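PDB 5T8V: putative uncharacterized protein from Chaetomium thermophilum, which probably loads cohesin onto chromatin as the Scc2 subunit of the cohesin loader, represented here by its C-terminal HEAT-repeat fragment. Local coordinates for residues A[23-28]-A[80-85]; A[639-644]-A[680-685]; A[1031-1036]-A[1054-1059]. All blocks are in the same frame, centred on the assembly; numbering follows the deposited sequence.

The three contacts lie in series along one long helical-repeat chain and share no helix. Contact 1 sits near the N-terminal end and contact 3 far toward the other side, their centres about 140 Å apart; contact 2 lies between them, its centre about 16 Å from the centre of the chain. Contact 3 is the buried one, purely aliphatic and aromatic, between two helices consecutive in sequence. Contact 1 is partly buried and mixes an aromatic pair with the carboxylate and carbonyl of an aspartate. Contact 2 is a surface contact between the C-terminal ends of two helices, where a leucine packs on a methionine and a proline, and the proline also meets an arginine.

Contact 1. Residues A[23-28]-A[80-85]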
loop_
_atom_site.group_PDB
_atom_site.type_symbol
_atom_site.label_atom_id
_atom_site.label_comp_id
_atom_site.label_asym_id
_atom_site.label_seq_id
_atom_site.Cartn_x
_atom_site.Cartn_y
_atom_site.Cartn_z
ATOM N N TYR A 23 -69.548 28.864 20.708
ATOM C CA TYR A 23 -69.448 27.986 19.547
ATOM C C TYR A 23 -70.090 26.633 19.826
ATOM O O TYR A 23 -70.750 26.057 18.953
ATOM C CB TYR A 23 -67.985 27.805 19.147
ATOM C CG TYR A 23 -67.827 27.313 17.732
ATOM C CD1 TYR A 23 -68.193 26.020 17.383
ATOM C CD2 TYR A 23 -67.327 28.145 16.742
ATOM C CE1 TYR A 23 -68.062 25.569 16.092
ATOM C CE2 TYR A 23 -67.190 27.702 15.446
ATOM C CZ TYR A 23 -67.559 26.413 15.127
ATOM O OH TYR A 23 -67.427 25.965 13.837
ATOM N N LEU A 24 -69.903 26.111 21.038
ATOM C CA LEU A 24 -70.488 24.827 21.408
ATOM C C LEU A 24 -72.007 24.870 21.296
ATOM O O LEU A 24 -72.623 23.996 20.671
ATOM C CB LEU A 24 -70.059 24.464 22.828
ATOM C CG LEU A 24 -70.257 23.026 23.301
ATOM C CD1 LEU A 24 -69.202 22.118 22.691
ATOM C CD2 LEU A 24 -70.207 22.968 24.821
ATOM N N GLN A 25 -72.631 25.887 21.897
ATOM C CA GLN A 25 -74.080 26.025 21.798
ATOM C C GLN A 25 -74.521 26.142 20.346
ATOM O O GLN A 25 -75.491 25.498 19.930
ATOM C CB GLN A 25 -74.548 27.240 22.601
ATOM C CG GLN A 25 -74.272 27.143 24.097
ATOM C CD GLN A 25 -74.904 25.920 24.734
ATOM O OE1 GLN A 25 -75.990 25.491 24.344
ATOM N NE2 GLN A 25 -74.219 25.344 25.716
ATOM N N ALA A 26 -73.813 26.955 19.556
ATOM C CA ALA A 26 -74.144 27.084 18.140
ATOM C C ALA A 26 -74.101 25.732 17.438
ATOM O O ALA A 26 -74.939 25.445 16.572
ATOM C CB ALA A 26 -73.188 28.068 17.467
ATOM N N ALA A 27 -73.134 24.885 17.797
ATOM C CA ALA A 27 -73.044 23.564 17.184
ATOM C C ALA A 27 -74.210 22.679 17.606
ATOM O O ALA A 27 -74.813 21.997 16.769
ATOM C CB ALA A 27 -71.714 22.906 17.551
ATOM N N PHE A 28 -74.548 22.677 18.898
ATOM C CA PHE A 28 -75.620 21.804 19.366
ATOM C C PHE A 28 -76.966 22.208 18.778
ATOM O O PHE A 28 -77.732 21.348 18.326
ATOM C CB PHE A 28 -75.669 21.808 20.895
ATOM C CG PHE A 28 -74.450 21.208 21.549
ATOM C CD1 PHE A 28 -73.529 20.476 20.814
ATOM C CD2 PHE A 28 -74.229 21.375 22.904
ATOM C CE1 PHE A 28 -72.418 19.928 21.415
ATOM C CE2 PHE A 28 -73.118 20.827 23.509
ATOM C CZ PHE A 28 -72.213 20.104 22.765
ATOM N N LEU A 80 -69.519 19.676 32.345
ATOM C CA LEU A 80 -69.362 18.260 32.030
ATOM C C LEU A 80 -70.511 17.758 31.166
ATOM O O LEU A 80 -70.291 17.150 30.112
ATOM C CB LEU A 80 -69.275 17.452 33.325
ATOM C CG LEU A 80 -69.296 15.926 33.194
ATOM C CD1 LEU A 80 -67.986 15.421 32.607
ATOM C CD2 LEU A 80 -69.586 15.285 34.539
ATOM N N ASP A 81 -71.751 18.015 31.596
ATOM C CA ASP A 81 -72.913 17.392 30.969
ATOM C C ASP A 81 -72.958 17.617 29.463
ATOM O O ASP A 81 -73.454 16.756 28.726
ATOM C CB ASP A 81 -74.197 17.914 31.617
ATOM C CG ASP A 81 -74.733 16.980 32.687
ATOM O OD1 ASP A 81 -73.949 16.169 33.222
ATOM O OD2 ASP A 81 -75.942 17.061 32.996
ATOM N N ASP A 82 -72.454 18.752 28.980
ATOM C CA ASP A 82 -72.472 19.039 27.552
ATOM C C ASP A 82 -71.152 18.698 26.865
ATOM O O ASP A 82 -70.975 19.027 25.687
ATOM C CB ASP A 82 -72.854 20.505 27.304
ATOM C CG ASP A 82 -71.835 21.492 27.843
ATOM O OD1 ASP A 82 -70.642 21.142 27.952
ATOM O OD2 ASP A 82 -72.237 22.635 28.148
ATOM N N LEU A 83 -70.223 18.053 27.572
ATOM C CA LEU A 83 -69.075 17.423 26.928
ATOM C C LEU A 83 -69.361 15.966 26.589
ATOM O O LEU A 83 -68.894 15.464 25.560
ATOM C CB LEU A 83 -67.837 17.513 27.826
ATOM C CG LEU A 83 -66.977 18.774 27.697
ATOM C CD1 LEU A 83 -65.928 18.815 28.797
ATOM C CD2 LEU A 83 -66.306 18.842 26.335
ATOM N N ILE A 84 -70.121 15.277 27.445
ATOM C CA ILE A 84 -70.600 13.942 27.107
ATOM C C ILE A 84 -71.410 13.987 25.820
ATOM O O ILE A 84 -71.367 13.056 25.007
ATOM C CB ILE A 84 -71.422 13.358 28.272
ATOM C CG1 ILE A 84 -70.515 13.047 29.463
ATOM C CG2 ILE A 84 -72.167 12.091 27.845
ATOM C CD1 ILE A 84 -70.786 13.908 30.672
ATOM N N TYR A 85 -72.168 15.067 25.617
ATOM C CA TYR A 85 -72.968 15.190 24.404
ATOM C C TYR A 85 -72.077 15.338 23.176
ATOM O O TYR A 85 -72.313 14.691 22.149
ATOM C CB TYR A 85 -73.926 16.376 24.530
ATOM C CG TYR A 85 -74.873 16.538 23.360
ATOM C CD1 TYR A 85 -75.650 15.475 22.916
ATOM C CD2 TYR A 85 -75.000 17.757 22.707
ATOM C CE1 TYR A 85 -76.518 15.619 21.848
ATOM C CE2 TYR A 85 -75.867 17.912 21.640
ATOM C CZ TYR A 85 -76.624 16.840 21.215
ATOM O OH TYR A 85 -77.488 16.988 20.154
#
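Leu24, Gln25 and Phe28 of helix 9-36 meet Asp82 and Tyr85 of segment 80-85, which runs into helix 81-96, in the first helices of the HEAT-repeat fragment. The two short axes stand 11.7 Å apart at an angle of 49°, bridged mainly by side chains with one backbone carbonyl taking part; a T-shaped aromatic pair and the contacts of Asp82 share the join. Leu24 comes first: CG lies anti to the backbone N (chi1 -165°), and from it CD2 comes to 3.7 Å from OD1 of Asp82; its side chain also touches Leu62 and Leu86. Gln25 starts away from the partner helix, but its chain bends and returns NE2 to 4.1 Å from OD2 of Asp82, a loose polar approach on the exposed side. One turn on from Leu24, the Phe28 ring meets both Asp82 and Tyr85. Tyr85 presents its CD2-CE2 edge to one face, with ring centroids 4.7 Å apart and planes at 74°; CD2 lies over the centre of the Phe28 ring. The opposite face has Leu24 O near its rim, and Leu89 of helix 81-96 also touches the side chain. An alanine at Phe28 would probably open a gap between the two helices and leave the Tyr85 edge without the ring face it points into, freer to turn. Asp82 also reaches the far end of the phenylalanine, placing CB 3.8 Å from CE2 of Phe28. At the ring's tip, CZ of Phe28 lies 3.4 Å from the backbone O of Asp82, which sits at the ring edge, near its plane.

Contact 2. Residues A[639-644]-A[680-685]; sequences VMEADP and ISLRPA
Leu682 lays its two methyl groups against Met640 and Pro644, and this is the closely packed half of the contact. CG is anti to the carbonyl carbon (chi1 -71°), and from that branch point CD1 reaches the backbone and base of Met640: its CB at 3.8 Å, its O also at 3.8 Å. The bent end of the methionine returns to the same methyl, CE of Met640 lying 4.0 Å from CD1 of Leu682. The second branch, CD2 of Leu682, meets CG of Pro644 at 4.1 Å, the two side chains crossing at about a right angle. Leu647, in the loop that follows, touches both Met640 and Leu682 and closes this apolar patch.

Helices 628-642 and 666-682, with helix 652-660 between them in sequence, belong to the helical-repeat array of the Scc2 fragment, and here their C-terminal ends come together as the backbone leaves helical conformation at Asp643 and at Arg683.

Beyond Pro644 the packing gives way to polar, more open ground. Arg683 bends at chi2 and brings its guanidinium to the proline, NH2 lying 3.6 Å from CB of Pro644, with the Pro644 carbonyl above one face, toward the rim. Its charge is met by Asp648, in a salt bridge through NH1. On the Met640 side, the exposed Glu641 side chain barely brushes the leucine, CG 4.5 Å from CD1 of Leu682. Asp643, by contrast, is a buried carboxylate, OD2 salt-bridged to Arg471 of helix 446-474 and OD1 hydrogen-bonded to Thr645.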
loop_
_atom_site.group_PDB
_atom_site.type_symbol
_atom_site.label_atom_id
_atom_site.label_comp_id
_atom_site.label_asym_id
_atom_site.label_seq_id
_atom_site.Cartn_x
_atom_site.Cartn_y
_atom_site.Cartn_z
ATOM N N VAL A 639 -7.667 10.031 3.370
ATOM C CA VAL A 639 -7.190 10.690 4.583
ATOM C C VAL A 639 -6.158 11.753 4.237
ATOM O O VAL A 639 -6.182 12.863 4.781
ATOM C CB VAL A 639 -6.626 9.651 5.572
ATOM C CG1 VAL A 639 -5.870 10.331 6.709
ATOM C CG2 VAL A 639 -7.745 8.798 6.142
ATOM N N MET A 640 -5.231 11.431 3.331
ATOM C CA MET A 640 -4.192 12.386 2.956
ATOM C C MET A 640 -4.791 13.611 2.273
ATOM O O MET A 640 -4.482 14.752 2.635
ATOM C CB MET A 640 -3.171 11.711 2.042
ATOM C CG MET A 640 -2.259 10.721 2.749
ATOM S SD MET A 640 -1.353 9.664 1.599
ATOM C CE MET A 640 -0.532 10.882 0.578
ATOM N N GLU A 641 -5.649 13.393 1.274
ATOM C CA GLU A 641 -6.224 14.515 0.538
ATOM C C GLU A 641 -7.104 15.374 1.436
ATOM O O GLU A 641 -7.162 16.598 1.274
ATOM C CB GLU A 641 -7.029 14.004 -0.655
ATOM C CG GLU A 641 -6.229 13.161 -1.630
ATOM C CD GLU A 641 -7.075 12.628 -2.768
ATOM O OE1 GLU A 641 -7.829 13.420 -3.373
ATOM O OE2 GLU A 641 -6.993 11.414 -3.052
ATOM N N ALA A 642 -7.801 14.751 2.387
ATOM C CA ALA A 642 -8.727 15.495 3.231
ATOM C C ALA A 642 -7.999 16.431 4.189
ATOM O O ALA A 642 -8.531 17.491 4.540
ATOM C CB ALA A 642 -9.613 14.525 4.009
ATOM N N ASP A 643 -6.793 16.066 4.619
ATOM C CA ASP A 643 -6.029 16.870 5.575
ATOM C C ASP A 643 -4.546 16.608 5.355
ATOM O O ASP A 643 -3.912 15.846 6.095
ATOM C CB ASP A 643 -6.437 16.549 7.013
ATOM C CG ASP A 643 -5.719 17.413 8.034
ATOM O OD1 ASP A 643 -5.289 18.532 7.677
ATOM O OD2 ASP A 643 -5.587 16.971 9.197
ATOM N N PRO A 644 -3.953 17.231 4.331
ATOM C CA PRO A 644 -2.537 16.962 4.023
ATOM C C PRO A 644 -1.577 17.318 5.146
ATOM O O PRO A 644 -0.416 16.888 5.101
ATOM C CB PRO A 644 -2.278 17.822 2.780
ATOM C CG PRO A 644 -3.626 18.046 2.179
ATOM C CD PRO A 644 -4.573 18.119 3.333
ATOM N N ILE A 680 4.184 13.023 -2.506
ATOM C CA ILE A 680 4.947 14.027 -3.246
ATOM C C ILE A 680 4.008 15.045 -3.879
ATOM O O ILE A 680 4.331 16.235 -3.977
ATOM C CB ILE A 680 5.833 13.341 -4.303
ATOM C CG1 ILE A 680 6.860 12.432 -3.626
ATOM C CG2 ILE A 680 6.543 14.379 -5.168
ATOM C CD1 ILE A 680 7.527 11.457 -4.574
ATOM N N SER A 681 2.833 14.594 -4.319
ATOM C CA SER A 681 1.881 15.496 -4.953
ATOM C C SER A 681 1.326 16.508 -3.958
ATOM O O SER A 681 1.171 17.689 -4.286
ATOM C CB SER A 681 0.747 14.692 -5.584
ATOM O OG SER A 681 -0.247 15.547 -6.119
ATOM N N LEU A 682 1.024 16.066 -2.735
ATOM C CA LEU A 682 0.404 16.958 -1.763
ATOM C C LEU A 682 1.418 17.854 -1.062
ATOM O O LEU A 682 1.081 18.983 -0.688
ATOM C CB LEU A 682 -0.377 16.141 -0.736
ATOM C CG LEU A 682 -1.648 15.495 -1.289
ATOM C CD1 LEU A 682 -2.159 14.433 -0.338
ATOM C CD2 LEU A 682 -2.717 16.548 -1.543
ATOM N N ARG A 683 2.649 17.380 -0.871
ATOM C CA ARG A 683 3.701 18.180 -0.246
ATOM C C ARG A 683 5.001 17.959 -1.007
ATOM O O ARG A 683 5.790 17.063 -0.677
ATOM C CB ARG A 683 3.852 17.837 1.238
ATOM C CG ARG A 683 2.642 18.238 2.086
ATOM C CD ARG A 683 2.474 19.760 2.154
ATOM N NE ARG A 683 1.107 20.171 2.468
ATOM C CZ ARG A 683 0.660 20.460 3.685
ATOM N NH1 ARG A 683 1.463 20.382 4.737
ATOM N NH2 ARG A 683 -0.602 20.832 3.853
ATOM N N PRO A 684 5.256 18.762 -2.046
ATOM C CA PRO A 684 6.471 18.560 -2.855
ATOM C C PRO A 684 7.769 18.658 -2.075
ATOM O O PRO A 684 8.799 18.182 -2.567
ATOM C CB PRO A 684 6.374 19.670 -3.909
ATOM C CG PRO A 684 4.917 19.954 -4.022
ATOM C CD PRO A 684 4.357 19.765 -2.642
ATOM N N ALA A 685 7.769 19.267 -0.888
ATOM C CA ALA A 685 8.993 19.308 -0.094
ATOM C C ALA A 685 9.472 17.906 0.253
ATOM O O ALA A 685 10.680 17.673 0.364
ATOM C CB ALA A 685 8.771 20.122 1.180
#

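Contact 3. Residues A[1031-1036]-A[1054-1059]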
loop_
_atom_site.group_PDB
_atom_site.type_symbol
_atom_site.label_atom_id
_atom_site.label_comp_id
_atom_site.label_asym_id
_atom_site.label_seq_id
_atom_site.Cartn_x
_atom_site.Cartn_y
_atom_site.Cartn_z
ATOM N N PRO A 1031 57.555 -8.606 -15.809
ATOM C CA PRO A 1031 57.366 -7.824 -17.042
ATOM C C PRO A 1031 57.749 -8.576 -18.303
ATOM O O PRO A 1031 57.273 -8.216 -19.388
ATOM C CB PRO A 1031 58.261 -6.597 -16.820
ATOM C CG PRO A 1031 59.288 -7.049 -15.849
ATOM C CD PRO A 1031 58.602 -8.023 -14.949
ATOM N N ALA A 1032 58.591 -9.605 -18.201
ATOM C CA ALA A 1032 58.893 -10.436 -19.363
ATOM C C ALA A 1032 57.667 -11.230 -19.794
ATOM O O ALA A 1032 57.260 -11.189 -20.963
ATOM C CB ALA A 1032 60.057 -11.375 -19.049
ATOM N N LEU A 1033 57.060 -11.960 -18.854
ATOM C CA LEU A 1033 55.850 -12.711 -19.165
ATOM C C LEU A 1033 54.726 -11.780 -19.601
ATOM O O LEU A 1033 53.947 -12.111 -20.502
ATOM C CB LEU A 1033 55.432 -13.546 -17.956
ATOM C CG LEU A 1033 56.345 -14.748 -17.699
ATOM C CD1 LEU A 1033 56.132 -15.287 -16.300
ATOM C CD2 LEU A 1033 56.111 -15.842 -18.734
ATOM N N ASP A 1034 54.628 -10.605 -18.974
ATOM C CA ASP A 1034 53.657 -9.609 -19.414
ATOM C C ASP A 1034 53.897 -9.233 -20.871
ATOM O O ASP A 1034 52.961 -9.190 -21.681
ATOM C CB ASP A 1034 53.743 -8.373 -18.517
ATOM C CG ASP A 1034 52.563 -7.438 -18.693
ATOM O OD1 ASP A 1034 51.820 -7.587 -19.686
ATOM O OD2 ASP A 1034 52.379 -6.544 -17.838
ATOM N N CYS A 1035 55.155 -8.969 -21.224
ATOM C CA CYS A 1035 55.497 -8.604 -22.594
ATOM C C CYS A 1035 55.089 -9.701 -23.574
ATOM O O CYS A 1035 54.314 -9.462 -24.508
ATOM C CB CYS A 1035 56.996 -8.320 -22.687
ATOM S SG CYS A 1035 57.621 -8.113 -24.365
ATOM N N VAL A 1036 55.604 -10.917 -23.376
ATOM C CA VAL A 1036 55.288 -12.004 -24.303
ATOM C C VAL A 1036 53.785 -12.245 -24.372
ATOM O O VAL A 1036 53.263 -12.646 -25.420
ATOM C CB VAL A 1036 56.042 -13.290 -23.910
ATOM C CG1 VAL A 1036 55.653 -13.731 -22.521
ATOM C CG2 VAL A 1036 55.772 -14.400 -24.916
ATOM N N THR A 1054 56.821 -23.495 -22.957
ATOM C CA THR A 1054 57.678 -24.004 -21.892
ATOM C C THR A 1054 57.728 -23.018 -20.733
ATOM O O THR A 1054 57.761 -23.419 -19.564
ATOM C CB THR A 1054 59.086 -24.278 -22.423
ATOM O OG1 THR A 1054 59.635 -23.081 -22.990
ATOM C CG2 THR A 1054 59.058 -25.376 -23.478
ATOM N N ALA A 1055 57.719 -21.719 -21.043
ATOM C CA ALA A 1055 57.689 -20.705 -19.997
ATOM C C ALA A 1055 56.322 -20.647 -19.328
ATOM O O ALA A 1055 56.231 -20.417 -18.118
ATOM C CB ALA A 1055 58.062 -19.340 -20.576
ATOM N N PHE A 1056 55.247 -20.850 -20.094
ATOM C CA PHE A 1056 53.918 -20.897 -19.491
ATOM C C PHE A 1056 53.778 -22.111 -18.579
ATOM O O PHE A 1056 53.326 -21.992 -17.433
ATOM C CB PHE A 1056 52.843 -20.915 -20.582
ATOM C CG PHE A 1056 52.633 -19.586 -21.271
ATOM C CD1 PHE A 1056 53.386 -18.470 -20.935
ATOM C CD2 PHE A 1056 51.665 -19.454 -22.255
ATOM C CE1 PHE A 1056 53.180 -17.259 -21.570
ATOM C CE2 PHE A 1056 51.456 -18.244 -22.893
ATOM C CZ PHE A 1056 52.214 -17.147 -22.549
ATOM N N GLN A 1057 54.158 -23.292 -19.072
ATOM C CA GLN A 1057 54.156 -24.478 -18.223
ATOM C C GLN A 1057 55.006 -24.260 -16.979
ATOM O O GLN A 1057 54.623 -24.670 -15.877
ATOM C CB GLN A 1057 54.660 -25.691 -19.006
ATOM C CG GLN A 1057 53.592 -26.393 -19.833
ATOM C CD GLN A 1057 52.564 -27.110 -18.976
ATOM O OE1 GLN A 1057 52.533 -26.948 -17.756
ATOM N NE2 GLN A 1057 51.719 -27.911 -19.615
ATOM N N GLN A 1058 56.164 -23.614 -17.135
ATOM C CA GLN A 1058 56.993 -23.300 -15.977
ATOM C C GLN A 1058 56.240 -22.414 -14.993
ATOM O O GLN A 1058 56.290 -22.635 -13.777
ATOM C CB GLN A 1058 58.284 -22.620 -16.432
ATOM C CG GLN A 1058 59.332 -22.465 -15.337
ATOM C CD GLN A 1058 59.797 -23.793 -14.760
ATOM O OE1 GLN A 1058 60.046 -23.902 -13.560
ATOM N NE2 GLN A 1058 59.924 -24.805 -15.612
ATOM N N VAL A 1059 55.528 -21.408 -15.504
ATOM C CA VAL A 1059 54.746 -20.519 -14.649
ATOM C C VAL A 1059 53.734 -21.324 -13.843
ATOM O O VAL A 1059 53.700 -21.261 -12.607
ATOM C CB VAL A 1059 54.055 -19.436 -15.495
ATOM C CG1 VAL A 1059 52.928 -18.758 -14.722
ATOM C CG2 VAL A 1059 55.066 -18.401 -15.955
#
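Leu1033 of helix 1026-1042 pushes its side chain toward Ala1055, Phe1056 and Val1059 of helix 1050-1062. The two helices are consecutive, joined by a short loop into a helical hairpin of the HEAT-repeat fragment. Their short axes approach to 11.8 Å and their directions differ by 131°, well short of an exact antiparallel pairing; at this axis distance side chains make the contact.

Followed outward, the leucine starts with CB directed at the partner helix but still short of contact with it. Next comes CG, anti to the carbonyl carbon (chi1 -72°), which carries the branch toward helix 1050-1062 and already lies 4.2 Å from CG2 of Val1059. There the chain divides. CD1 packs on the same valine methyl, CG2 of Val1059, at 3.3 Å. CD2 is shared among three residues: it is 3.9 Å from that CG2, 4.4 Å from CB of Ala1055, and 4.3 Å from CE1 of Phe1056, where it sits at the ring edge, near the ring plane. The leucine and the valine run alongside one another, pointing opposite ways.

Leu1067 of helix 1065-1086 touches both Leu1033 and Val1059, while Ala1020 touches Leu1033 and Ala1055. All contacts across the interface are between carbon atoms, in keeping with its burial, and the joined surfaces form plain hydrophobic packing of neighbouring helices.

One turn beyond Leu1033, Val1036 also approaches the Phe1056 ring, obliquely. Phe1056, which also rests on Tyr1047 in the connecting loop, brings CE1 to 4.4 Å from CG1 of Val1036.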